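Local coordinates for N-acetylcysteine deacetylase (Bacillus subtilis, PDB 1YSJ), which probably removes the acetyl group from N-acetylcysteine, releasing cysteine and acetate at a site that binds two metal ions per subunit, at residues P198-V203 with G347-A352; F206-K211 with A305-K310; I255-A260 with E272-V277. The protein carries 1 engineered substitution. One frame throughout, in Å; residues are numbered along the deposited sequence.

All three interactions involve the four-stranded antiparallel sheet whose order is 252-260, 270-278, 197-211, 306-320. Interaction 1 joins the start of strand 197-211 to a loop of the metal-binding domain: the side chain of E349 comes within about 5 Å of a bound nickel. Interactions 2 and 3 lie farther out in the dimerisation domain, away from the metal site, their centres about 27 and 21 Å from that of interaction 1. They are about 11 Å apart, centre to centre, and meet across the sheet through probable hydrogen bonds from F206 N to G275 O (2.9 Å) and I208 N to M273 O (2.8 Å). Between interactions 1 and 3, V203 CG1 packs against T276 CG2 at 4.1 Å.

Interaction 1. Residues P198-V203 with G347-A352; sequences PLMASV and GGEDFA
Beside the dinuclear nickel site, M200 and A201, near the start of strand 197-211, meet the glycine-rich loop G347-E349 that runs up to the short helix 351-355. M200, a selenomethionine, makes the most extensive side-chain contact. Its SE lies 3.6 Å from E349 CB, the two side chains passing at a slant, while a bend at the last torsion (chi3 73°) folds CE back to 3.5 Å from G347 O. W364 packs on the same side chain. On the neighbouring backbone, A201 N comes to 3.3 Å from G347 O. A water joins the two segments, donating to A201 O at 2.7 Å and accepting a longer bond from E349 N. V203 touches the loop through one branch, CG2 reaching G348 CA at 3.9 Å, an approach favoured by the absence of a side chain on the glycine. In the two-domain architecture of M20 peptidases this is where the chain passes from the metal-binding domain into the smaller dimerisation domain, so the loop packs against the very strand that leads from one to the other. E349 turns its carboxylate away from M200 and towards the metal site, where its side chain lies about 4 Å from that of H182. E349 OE2 makes a capping bond at the turn leading into the helix, accepting from F351 N at 2.8 Å nearly in line with its C-O bond. The same oxygen forms a salt bridge with R95, which also pairs with D350 OD1, while E349 OE1 lies close to D97 OD2.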
ATOM      1  N   PRO A 198      23.857  26.363   7.185  1.00 38.02           N
ATOM      2  CA  PRO A 198      23.153  25.296   6.464  1.00 39.63           C
ATOM      3  C   PRO A 198      23.175  25.464   4.946  1.00 40.64           C
ATOM      4  O   PRO A 198      22.752  26.503   4.426  1.00 41.48           O
ATOM      5  CB  PRO A 198      21.711  25.409   6.983  1.00 40.71           C
ATOM      6  CG  PRO A 198      21.811  26.203   8.246  1.00 39.15           C
ATOM      7  CD  PRO A 198      22.939  27.141   8.033  1.00 36.67           C
ATOM      8  N   LEU A 199      23.664  24.438   4.252  1.00 39.84           N
ATOM      9  CA  LEU A 199      23.736  24.438   2.793  1.00 38.01           C
ATOM     10  C   LEU A 199      22.825  23.370   2.195  1.00 38.34           C
ATOM     11  O   LEU A 199      22.131  23.615   1.206  1.00 37.13           O
ATOM     12  CB  LEU A 199      25.183  24.226   2.325  1.00 38.29           C
ATOM     13  CG  LEU A 199      25.457  24.186   0.815  1.00 34.50           C
ATOM     14  CD1 LEU A 199      25.208  25.542   0.176  1.00 30.63           C
ATOM     15  CD2 LEU A 199      26.870  23.725   0.533  1.00 35.86           C
HETATM   16  N   MSE A 200      22.847  22.183   2.793  1.00 39.29           N
HETATM   17  CA  MSE A 200      22.074  21.046   2.301  1.00 42.67           C
HETATM   18  C   MSE A 200      21.282  20.427   3.434  1.00 39.32           C
HETATM   19  O   MSE A 200      21.741  20.387   4.570  1.00 40.64           O
HETATM   20  CB  MSE A 200      22.988  20.000   1.657  1.00 41.29           C
HETATM   21  CG  MSE A 200      23.869  20.556   0.558  1.00 44.24           C
HETATM   22 SE   MSE A 200      24.900  19.188  -0.330  1.00 55.74          SE
HETATM   23  CE  MSE A 200      23.450  18.330  -1.361  1.00 42.47           C
ATOM     24  N   ALA A 201      20.092  19.941   3.110  1.00 38.80           N
ATOM     25  CA  ALA A 201      19.140  19.478   4.108  1.00 36.46           C
ATOM     26  C   ALA A 201      19.583  18.209   4.830  1.00 35.85           C
ATOM     27  O   ALA A 201      20.331  17.394   4.289  1.00 33.18           O
ATOM     28  CB  ALA A 201      17.775  19.267   3.460  1.00 37.89           C
ATOM     29  N   SER A 202      19.120  18.065   6.068  1.00 35.39           N
ATOM     30  CA  SER A 202      19.196  16.803   6.777  1.00 36.25           C
ATOM     31  C   SER A 202      18.198  15.849   6.132  1.00 38.30           C
ATOM     32  O   SER A 202      17.179  16.281   5.595  1.00 39.41           O
ATOM     33  CB  SER A 202      18.852  17.002   8.250  1.00 36.10           C
ATOM     34  OG  SER A 202      17.541  17.524   8.400  1.00 39.64           O
ATOM     35  N   VAL A 203      18.497  14.558   6.151  1.00 39.84           N
ATOM     36  CA  VAL A 203      17.561  13.571   5.632  1.00 41.75           C
ATOM     37  C   VAL A 203      17.332  12.526   6.706  1.00 42.76           C
ATOM     38  O   VAL A 203      18.285  12.000   7.284  1.00 43.21           O
ATOM     39  CB  VAL A 203      18.042  12.898   4.309  1.00 43.03           C
ATOM     40  CG1 VAL A 203      16.960  11.975   3.760  1.00 42.60           C
ATOM     41  CG2 VAL A 203      18.415  13.946   3.255  1.00 40.80           C
ATOM     42  N   GLY A 347      18.824  18.236  -1.329  1.00 49.69           N
ATOM     43  CA  GLY A 347      19.496  16.943  -1.245  1.00 50.45           C
ATOM     44  C   GLY A 347      20.376  16.806  -0.015  1.00 50.33           C
ATOM     45  O   GLY A 347      20.685  17.789   0.653  1.00 50.29           O
ATOM     46  N   GLY A 348      20.772  15.573   0.280  1.00 51.10           N
ATOM     47  CA  GLY A 348      21.636  15.277   1.415  1.00 49.94           C
ATOM     48  C   GLY A 348      22.996  14.802   0.946  1.00 50.18           C
ATOM     49  O   GLY A 348      23.110  14.124  -0.075  1.00 51.75           O
ATOM     50  N   GLU A 349      24.032  15.170   1.690  1.00 48.81           N
ATOM     51  CA  GLU A 349      25.393  14.786   1.356  1.00 47.30           C
ATOM     52  C   GLU A 349      26.042  14.216   2.611  1.00 45.99           C
ATOM     53  O   GLU A 349      25.916  14.795   3.690  1.00 45.67           O
ATOM     54  CB  GLU A 349      26.168  16.000   0.841  1.00 45.85           C
ATOM     55  CG  GLU A 349      26.871  15.788  -0.508  1.00 47.01           C
ATOM     56  CD  GLU A 349      28.198  15.037  -0.403  1.00 54.44           C
ATOM     57  OE1 GLU A 349      28.900  14.929  -1.433  1.00 59.43           O
ATOM     58  OE2 GLU A 349      28.546  14.554   0.697  1.00 53.37           O
ATOM     59  N   ASP A 350      26.728  13.082   2.481  1.00 45.48           N
ATOM     60  CA  ASP A 350      27.319  12.451   3.663  1.00 44.31           C
ATOM     61  C   ASP A 350      28.580  13.159   4.168  1.00 43.69           C
ATOM     62  O   ASP A 350      29.105  12.817   5.227  1.00 42.77           O
ATOM     63  CB  ASP A 350      27.470  10.923   3.515  1.00 44.86           C
ATOM     64  CG  ASP A 350      28.603  10.497   2.594  1.00 46.86           C
ATOM     65  OD1 ASP A 350      29.166  11.310   1.826  1.00 51.36           O
ATOM     66  OD2 ASP A 350      28.929   9.295   2.646  1.00 51.94           O
ATOM     67  N   PHE A 351      29.017  14.178   3.426  1.00 41.92           N
ATOM     68  CA  PHE A 351      30.037  15.113   3.894  1.00 42.48           C
ATOM     69  C   PHE A 351      29.623  15.742   5.230  1.00 43.37           C
ATOM     70  O   PHE A 351      30.477  16.096   6.046  1.00 42.94           O
ATOM     71  CB  PHE A 351      30.291  16.201   2.839  1.00 41.86           C
ATOM     72  CG  PHE A 351      31.389  17.165   3.201  1.00 39.99           C
ATOM     73  CD1 PHE A 351      32.715  16.863   2.926  1.00 37.64           C
ATOM     74  CD2 PHE A 351      31.093  18.382   3.819  1.00 41.86           C
ATOM     75  CE1 PHE A 351      33.739  17.754   3.262  1.00 36.11           C
ATOM     76  CE2 PHE A 351      32.114  19.281   4.162  1.00 37.02           C
ATOM     77  CZ  PHE A 351      33.436  18.962   3.881  1.00 35.26           C
ATOM     78  N   ALA A 352      28.310  15.861   5.444  1.00 43.58           N
ATOM     79  CA  ALA A 352      27.737  16.407   6.686  1.00 43.05           C
ATOM     80  C   ALA A 352      28.154  15.622   7.928  1.00 43.42           C
ATOM     81  O   ALA A 352      28.300  16.193   9.010  1.00 42.41           O
ATOM     82  CB  ALA A 352      26.227  16.460   6.586  1.00 42.71           C
TER
HETATM   83  O   HOH W   1      22.994  16.726   4.270  1.00 36.84           O

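Interaction 2. Residues F206-K211 with A305-K310; sequences FEIVIK and AQAEFK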
ATOM      1  N   PHE A 206      11.148   8.062   8.341  1.00 38.97           N
ATOM      2  CA  PHE A 206      10.132   7.755   9.352  1.00 38.55           C
ATOM      3  C   PHE A 206       9.166   6.682   8.860  1.00 38.27           C
ATOM      4  O   PHE A 206       8.967   6.529   7.660  1.00 38.07           O
ATOM      5  CB  PHE A 206       9.369   9.014   9.788  1.00 38.23           C
ATOM      6  CG  PHE A 206       8.404   9.539   8.756  1.00 39.72           C
ATOM      7  CD1 PHE A 206       8.800  10.515   7.851  1.00 39.22           C
ATOM      8  CD2 PHE A 206       7.091   9.067   8.703  1.00 41.45           C
ATOM      9  CE1 PHE A 206       7.909  11.008   6.901  1.00 37.74           C
ATOM     10  CE2 PHE A 206       6.200   9.548   7.753  1.00 40.65           C
ATOM     11  CZ  PHE A 206       6.612  10.522   6.850  1.00 40.04           C
ATOM     12  N   GLU A 207       8.576   5.950   9.803  1.00 39.17           N
ATOM     13  CA  GLU A 207       7.568   4.940   9.516  1.00 40.43           C
ATOM     14  C   GLU A 207       6.440   5.034  10.544  1.00 39.08           C
ATOM     15  O   GLU A 207       6.691   5.091  11.749  1.00 39.81           O
ATOM     16  CB  GLU A 207       8.194   3.540   9.542  1.00 40.52           C
ATOM     17  CG  GLU A 207       7.206   2.391   9.291  1.00 44.36           C
ATOM     18  CD  GLU A 207       7.814   1.011   9.527  1.00 46.44           C
ATOM     19  OE1 GLU A 207       7.036   0.055   9.752  1.00 48.90           O
ATOM     20  OE2 GLU A 207       9.062   0.882   9.489  1.00 51.36           O
ATOM     21  N   ILE A 208       5.201   5.062  10.063  1.00 38.59           N
ATOM     22  CA  ILE A 208       4.033   5.048  10.947  1.00 38.16           C
ATOM     23  C   ILE A 208       3.120   3.868  10.642  1.00 37.14           C
ATOM     24  O   ILE A 208       2.689   3.690   9.502  1.00 36.96           O
ATOM     25  CB  ILE A 208       3.215   6.363  10.891  1.00 37.79           C
ATOM     26  CG1 ILE A 208       4.131   7.576  11.050  1.00 36.14           C
ATOM     27  CG2 ILE A 208       2.141   6.364  11.975  1.00 37.54           C
ATOM     28  CD1 ILE A 208       3.438   8.904  10.879  1.00 37.71           C
ATOM     29  N   VAL A 209       2.846   3.067  11.668  1.00 37.49           N
ATOM     30  CA  VAL A 209       1.895   1.958  11.584  1.00 38.46           C
ATOM     31  C   VAL A 209       0.637   2.314  12.379  1.00 38.53           C
ATOM     32  O   VAL A 209       0.720   2.662  13.562  1.00 37.09           O
ATOM     33  CB  VAL A 209       2.509   0.626  12.116  1.00 38.84           C
ATOM     34  CG1 VAL A 209       1.484  -0.505  12.077  1.00 38.74           C
ATOM     35  CG2 VAL A 209       3.754   0.238  11.317  1.00 37.11           C
ATOM     36  N   ILE A 210      -0.515   2.237  11.713  1.00 39.74           N
ATOM     37  CA  ILE A 210      -1.820   2.512  12.328  1.00 41.36           C
ATOM     38  C   ILE A 210      -2.643   1.232  12.452  1.00 43.32           C
ATOM     39  O   ILE A 210      -3.068   0.660  11.444  1.00 43.39           O
ATOM     40  CB  ILE A 210      -2.655   3.542  11.503  1.00 41.36           C
ATOM     41  CG1 ILE A 210      -1.841   4.801  11.170  1.00 41.79           C
ATOM     42  CG2 ILE A 210      -3.973   3.878  12.218  1.00 40.75           C
ATOM     43  CD1 ILE A 210      -1.451   5.644  12.377  1.00 46.42           C
ATOM     44  N   LYS A 211      -2.878   0.796  13.687  1.00 45.81           N
ATOM     45  CA  LYS A 211      -3.678  -0.405  13.941  1.00 48.44           C
ATOM     46  C   LYS A 211      -4.692  -0.210  15.073  1.00 49.60           C
ATOM     47  O   LYS A 211      -4.598   0.746  15.841  1.00 49.74           O
ATOM     48  CB  LYS A 211      -2.773  -1.617  14.205  1.00 47.45           C
ATOM     49  CG  LYS A 211      -1.919  -1.540  15.466  1.00 49.15           C
ATOM     50  CD  LYS A 211      -0.886  -2.663  15.484  1.00 50.31           C
ATOM     51  CE  LYS A 211      -0.365  -2.936  16.888  1.00 54.70           C
ATOM     52  NZ  LYS A 211       0.791  -3.883  16.892  1.00 56.00           N
ATOM     53  N   ALA A 305      -8.055   3.846  17.173  1.00 39.09           N
ATOM     54  CA  ALA A 305      -6.858   3.133  16.746  1.00 38.49           C
ATOM     55  C   ALA A 305      -5.636   3.682  17.476  1.00 39.40           C
ATOM     56  O   ALA A 305      -5.730   4.682  18.192  1.00 39.65           O
ATOM     57  CB  ALA A 305      -6.683   3.260  15.236  1.00 37.06           C
ATOM     58  N   GLN A 306      -4.496   3.017  17.306  1.00 39.62           N
ATOM     59  CA  GLN A 306      -3.241   3.506  17.867  1.00 41.44           C
ATOM     60  C   GLN A 306      -2.157   3.617  16.801  1.00 41.42           C
ATOM     61  O   GLN A 306      -2.157   2.872  15.815  1.00 41.11           O
ATOM     62  CB  GLN A 306      -2.776   2.644  19.050  1.00 40.67           C
ATOM     63  CG  GLN A 306      -2.388   1.209  18.706  1.00 42.58           C
ATOM     64  CD  GLN A 306      -1.792   0.459  19.892  1.00 44.24           C
ATOM     65  OE1 GLN A 306      -0.631   0.043  19.858  1.00 42.48           O
ATOM     66  NE2 GLN A 306      -2.586   0.285  20.947  1.00 46.39           N
ATOM     67  N   ALA A 307      -1.246   4.560  17.007  1.00 41.74           N
ATOM     68  CA  ALA A 307      -0.157   4.800  16.072  1.00 42.56           C
ATOM     69  C   ALA A 307       1.176   4.334  16.637  1.00 42.95           C
ATOM     70  O   ALA A 307       1.466   4.529  17.821  1.00 43.38           O
ATOM     71  CB  ALA A 307      -0.091   6.278  15.704  1.00 42.45           C
ATOM     72  N   GLU A 308       1.968   3.696  15.781  1.00 43.69           N
ATOM     73  CA  GLU A 308       3.365   3.404  16.070  1.00 44.10           C
ATOM     74  C   GLU A 308       4.213   4.325  15.210  1.00 43.08           C
ATOM     75  O   GLU A 308       4.097   4.310  13.986  1.00 41.22           O
ATOM     76  CB  GLU A 308       3.702   1.952  15.732  1.00 43.98           C
ATOM     77  CG  GLU A 308       3.237   0.929  16.744  1.00 47.36           C
ATOM     78  CD  GLU A 308       3.523  -0.499  16.304  1.00 48.38           C
ATOM     79  OE1 GLU A 308       4.604  -0.742  15.718  1.00 52.53           O
ATOM     80  OE2 GLU A 308       2.668  -1.381  16.552  1.00 50.56           O
ATOM     81  N   PHE A 309       5.054   5.132  15.850  1.00 43.83           N
ATOM     82  CA  PHE A 309       5.938   6.043  15.128  1.00 43.65           C
ATOM     83  C   PHE A 309       7.382   5.593  15.276  1.00 43.22           C
ATOM     84  O   PHE A 309       7.878   5.431  16.391  1.00 44.43           O
ATOM     85  CB  PHE A 309       5.767   7.483  15.628  1.00 43.54           C
ATOM     86  CG  PHE A 309       6.535   8.503  14.828  1.00 43.79           C
ATOM     87  CD1 PHE A 309       5.957   9.117  13.725  1.00 40.99           C
ATOM     88  CD2 PHE A 309       7.837   8.855  15.185  1.00 46.51           C
ATOM     89  CE1 PHE A 309       6.659  10.060  12.983  1.00 43.95           C
ATOM     90  CE2 PHE A 309       8.552   9.799  14.446  1.00 46.83           C
ATOM     91  CZ  PHE A 309       7.961  10.402  13.342  1.00 45.41           C
ATOM     92  N   LYS A 310       8.047   5.389  14.145  1.00 42.69           N
ATOM     93  CA  LYS A 310       9.454   5.000  14.139  1.00 42.31           C
ATOM     94  C   LYS A 310      10.295   6.026  13.388  1.00 41.12           C
ATOM     95  O   LYS A 310       9.891   6.523  12.339  1.00 39.23           O
ATOM     96  CB  LYS A 310       9.633   3.610  13.529  1.00 42.66           C
ATOM     97  CG  LYS A 310       9.158   2.472  14.414  1.00 46.48           C
ATOM     98  CD  LYS A 310       9.697   1.137  13.925  1.00 52.40           C
ATOM     99  CE  LYS A 310       9.140  -0.015  14.745  1.00 57.65           C
ATOM    100  NZ  LYS A 310       9.785  -1.313  14.392  1.00 61.09           N
TER
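I208 and F309 form the apolar centre, I208 CG1 lying 3.6 Å from F309 CD1 as the two side chains cross at a slant. This is an antiparallel pairing within the sheet of the M20 dimerisation domain, and its apolar face is covered by helices 226-237 and 282-302. F309 CZ extends the patch to F206 CB, at 4.1 Å. Towards the other end I210 CD1 rests on A307 CB at 3.6 Å, with I233 of helix 226-237 packed on the same isoleucine. Between the strands E207, V209 and K211 each exchange a reciprocal pair of backbone hydrogen bonds, with K310, E308 and Q306 in turn. I208 and F309, like I210 and A307, are non-hydrogen-bonded pairs.

The opposite face is mostly polar, with V209 CB beside E308 CB among the charged side chains. K211 sets out with CG between its backbone N and carbonyl carbon (chi1 65°) and then runs extended, which carries its amine diagonally across the strands. K211 NZ forms a salt bridge with E308 OE2 at 3.1 Å, nearly in line with the C-O bond. A leucine in its place would probably leave the E308 carboxylate without this positive mate. At the same end Q306 CG lies 3.6 Å from K211 O.

Interaction 3. Residues I255-A260 with E272-V277; sequences ITRVQA and EMEGTV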
ATOM      1  N   ILE A 255       5.860  12.081   2.415  1.00 40.73           N
ATOM      2  CA  ILE A 255       5.400  10.697   2.523  1.00 39.18           C
ATOM      3  C   ILE A 255       5.539  10.039   1.154  1.00 39.94           C
ATOM      4  O   ILE A 255       4.989  10.527   0.162  1.00 40.13           O
ATOM      5  CB  ILE A 255       3.930  10.616   3.024  1.00 39.71           C
ATOM      6  CG1 ILE A 255       3.810  11.249   4.415  1.00 37.78           C
ATOM      7  CG2 ILE A 255       3.428   9.160   3.045  1.00 37.02           C
ATOM      8  CD1 ILE A 255       2.410  11.690   4.774  1.00 43.82           C
ATOM      9  N   THR A 256       6.274   8.931   1.113  1.00 38.52           N
ATOM     10  CA  THR A 256       6.658   8.287  -0.145  1.00 38.09           C
ATOM     11  C   THR A 256       6.016   6.913  -0.349  1.00 38.42           C
ATOM     12  O   THR A 256       5.943   6.419  -1.475  1.00 39.28           O
ATOM     13  CB  THR A 256       8.201   8.159  -0.262  1.00 37.78           C
ATOM     14  OG1 THR A 256       8.719   7.492   0.898  1.00 35.76           O
ATOM     15  CG2 THR A 256       8.849   9.536  -0.380  1.00 36.04           C
ATOM     16  N   ARG A 257       5.567   6.294   0.739  1.00 38.63           N
ATOM     17  CA  ARG A 257       4.923   4.989   0.671  1.00 39.55           C
ATOM     18  C   ARG A 257       3.721   4.888   1.614  1.00 38.56           C
ATOM     19  O   ARG A 257       3.803   5.280   2.779  1.00 36.68           O
ATOM     20  CB  ARG A 257       5.932   3.871   0.953  1.00 39.64           C
ATOM     21  CG  ARG A 257       5.424   2.476   0.598  1.00 41.66           C
ATOM     22  CD  ARG A 257       6.455   1.384   0.868  1.00 43.73           C
ATOM     23  NE  ARG A 257       6.910   1.357   2.260  1.00 52.24           N
ATOM     24  CZ  ARG A 257       6.277   0.751   3.264  1.00 55.57           C
ATOM     25  NH1 ARG A 257       5.132   0.106   3.063  1.00 52.19           N
ATOM     26  NH2 ARG A 257       6.795   0.797   4.485  1.00 57.98           N
ATOM     27  N   VAL A 258       2.607   4.383   1.086  1.00 37.18           N
ATOM     28  CA  VAL A 258       1.408   4.098   1.875  1.00 36.42           C
ATOM     29  C   VAL A 258       0.865   2.731   1.461  1.00 37.29           C
ATOM     30  O   VAL A 258       0.549   2.507   0.287  1.00 35.97           O
ATOM     31  CB  VAL A 258       0.299   5.168   1.687  1.00 37.03           C
ATOM     32  CG1 VAL A 258      -0.896   4.878   2.597  1.00 35.72           C
ATOM     33  CG2 VAL A 258       0.827   6.571   1.955  1.00 34.56           C
ATOM     34  N   GLN A 259       0.740   1.818   2.425  0.50 37.59           N
ATOM     35  CA  GLN A 259       0.238   0.466   2.145  0.50 37.91           C
ATOM     36  C   GLN A 259      -0.764  -0.033   3.195  0.50 38.13           C
ATOM     37  O   GLN A 259      -0.409  -0.231   4.361  0.50 38.11           O
ATOM     38  CB  GLN A 259       1.398  -0.530   1.995  0.50 37.56           C
ATOM     39  CG  GLN A 259       2.566  -0.059   1.108  0.50 38.41           C
ATOM     40  CD  GLN A 259       2.385  -0.337  -0.383  0.50 37.86           C
ATOM     41  OE1 GLN A 259       3.354  -0.316  -1.144  0.50 34.41           O
ATOM     42  NE2 GLN A 259       1.151  -0.608  -0.802  0.50 34.59           N
ATOM     43  N   ALA A 260      -2.013  -0.235   2.769  1.00 38.55           N
ATOM     44  CA  ALA A 260      -3.078  -0.750   3.631  1.00 38.46           C
ATOM     45  C   ALA A 260      -3.947  -1.747   2.867  1.00 38.68           C
ATOM     46  O   ALA A 260      -4.497  -1.417   1.817  1.00 38.50           O
ATOM     47  CB  ALA A 260      -3.919   0.379   4.179  1.00 37.94           C
ATOM     48  N   GLU A 272       0.026   1.260   7.016  1.00 47.10           N
ATOM     49  CA  GLU A 272       1.389   1.752   7.209  1.00 49.51           C
ATOM     50  C   GLU A 272       1.780   2.822   6.198  1.00 49.41           C
ATOM     51  O   GLU A 272       1.310   2.825   5.058  1.00 48.07           O
ATOM     52  CB  GLU A 272       2.417   0.608   7.239  1.00 49.41           C
ATOM     53  CG  GLU A 272       2.610  -0.148   5.923  1.00 52.09           C
ATOM     54  CD  GLU A 272       3.696  -1.220   5.997  1.00 53.90           C
ATOM     55  OE1 GLU A 272       4.200  -1.501   7.107  1.00 60.49           O
ATOM     56  OE2 GLU A 272       4.046  -1.786   4.938  1.00 58.33           O
HETATM   57  N   MSE A 273       2.627   3.744   6.643  1.00 50.82           N
HETATM   58  CA  MSE A 273       3.197   4.756   5.767  1.00 54.33           C
HETATM   59  C   MSE A 273       4.642   5.056   6.144  1.00 51.84           C
HETATM   60  O   MSE A 273       5.035   4.916   7.306  1.00 51.72           O
HETATM   61  CB  MSE A 273       2.350   6.035   5.769  1.00 53.57           C
HETATM   62  CG  MSE A 273       2.349   6.820   7.073  1.00 57.17           C
HETATM   63 SE   MSE A 273       1.020   8.254   7.055  1.00 67.35          SE
HETATM   64  CE  MSE A 273      -0.565   7.183   7.292  1.00 60.11           C
ATOM     65  N   GLU A 274       5.435   5.443   5.153  1.00 50.59           N
ATOM     66  CA  GLU A 274       6.805   5.866   5.404  1.00 49.89           C
ATOM     67  C   GLU A 274       7.220   7.001   4.481  1.00 47.26           C
ATOM     68  O   GLU A 274       6.556   7.275   3.482  1.00 46.08           O
ATOM     69  CB  GLU A 274       7.793   4.682   5.362  1.00 49.30           C
ATOM     70  CG  GLU A 274       8.066   4.065   3.993  1.00 52.70           C
ATOM     71  CD  GLU A 274       9.184   3.020   4.025  1.00 54.59           C
ATOM     72  OE1 GLU A 274       9.127   2.061   3.223  1.00 55.59           O
ATOM     73  OE2 GLU A 274      10.124   3.154   4.844  1.00 62.12           O
ATOM     74  N   GLY A 275       8.309   7.670   4.841  1.00 46.30           N
ATOM     75  CA  GLY A 275       8.810   8.802   4.077  1.00 44.98           C
ATOM     76  C   GLY A 275      10.008   9.464   4.726  1.00 44.36           C
ATOM     77  O   GLY A 275      10.651   8.892   5.613  1.00 44.21           O
ATOM     78  N   THR A 276      10.297  10.682   4.284  1.00 43.37           N
ATOM     79  CA  THR A 276      11.465  11.411   4.752  1.00 43.13           C
ATOM     80  C   THR A 276      11.107  12.782   5.297  1.00 42.23           C
ATOM     81  O   THR A 276      10.137  13.408   4.867  1.00 42.46           O
ATOM     82  CB  THR A 276      12.521  11.600   3.639  1.00 41.94           C
ATOM     83  OG1 THR A 276      11.881  12.080   2.452  1.00 44.56           O
ATOM     84  CG2 THR A 276      13.224  10.298   3.333  1.00 42.30           C
ATOM     85  N   VAL A 277      11.909  13.227   6.256  1.00 41.62           N
ATOM     86  CA  VAL A 277      11.855  14.587   6.759  1.00 41.53           C
ATOM     87  C   VAL A 277      13.152  15.296   6.366  1.00 40.80           C
ATOM     88  O   VAL A 277      14.242  14.724   6.467  1.00 39.53           O
ATOM     89  CB  VAL A 277      11.669  14.616   8.290  1.00 42.24           C
ATOM     90  CG1 VAL A 277      11.452  16.039   8.771  1.00 43.92           C
ATOM     91  CG2 VAL A 277      10.492  13.741   8.695  1.00 42.75           C
TER
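Strands 255-260 and 272-277 run antiparallel at 166° and are interrupted by a classic beta bulge, in which T256 and R257 both face E274. In this hairpin of the dimerisation domain E274 O accepts two amides, T256 N at 2.9 Å and R257 N at 3.1 Å, the first in the carbonyl plane and the second tilted from it. Beyond the bulge the ladder is regular, with E274 N bonding back to R257 O and with Q259 and E272 exchanging a pair of bonds. Before it, I255 and G275 come together to 4.2 Å between CA atoms, a closeness that the glycine permits, since a CB there would run into I255 CA. On the buried face V258 CG2 lies alongside M273 CB at 4.1 Å; the selenomethionine then extends away to helix 226-237, where it packs on I233 and I234. The edge strand also continues the sheet into the second subunit, as V258, Q259 and A260 pair antiparallel with a strand of that chain.

On the other face R257 lies between two acids of the neighbouring strand. A bend in its chain (chi3 57°) presents the guanidinium edge to both, each carboxylate standing steeply to the guanidinium plane. NE forms a salt bridge with E274 OE1, although the refined separation is too short to be taken literally; NH2 adds a weak bond to the same oxygen. Sharing between two carboxylates probably fixes the rotation of the guanidinium. R257 NH1 reaches E272 OE2 at 2.9 Å from above the carboxylate plane.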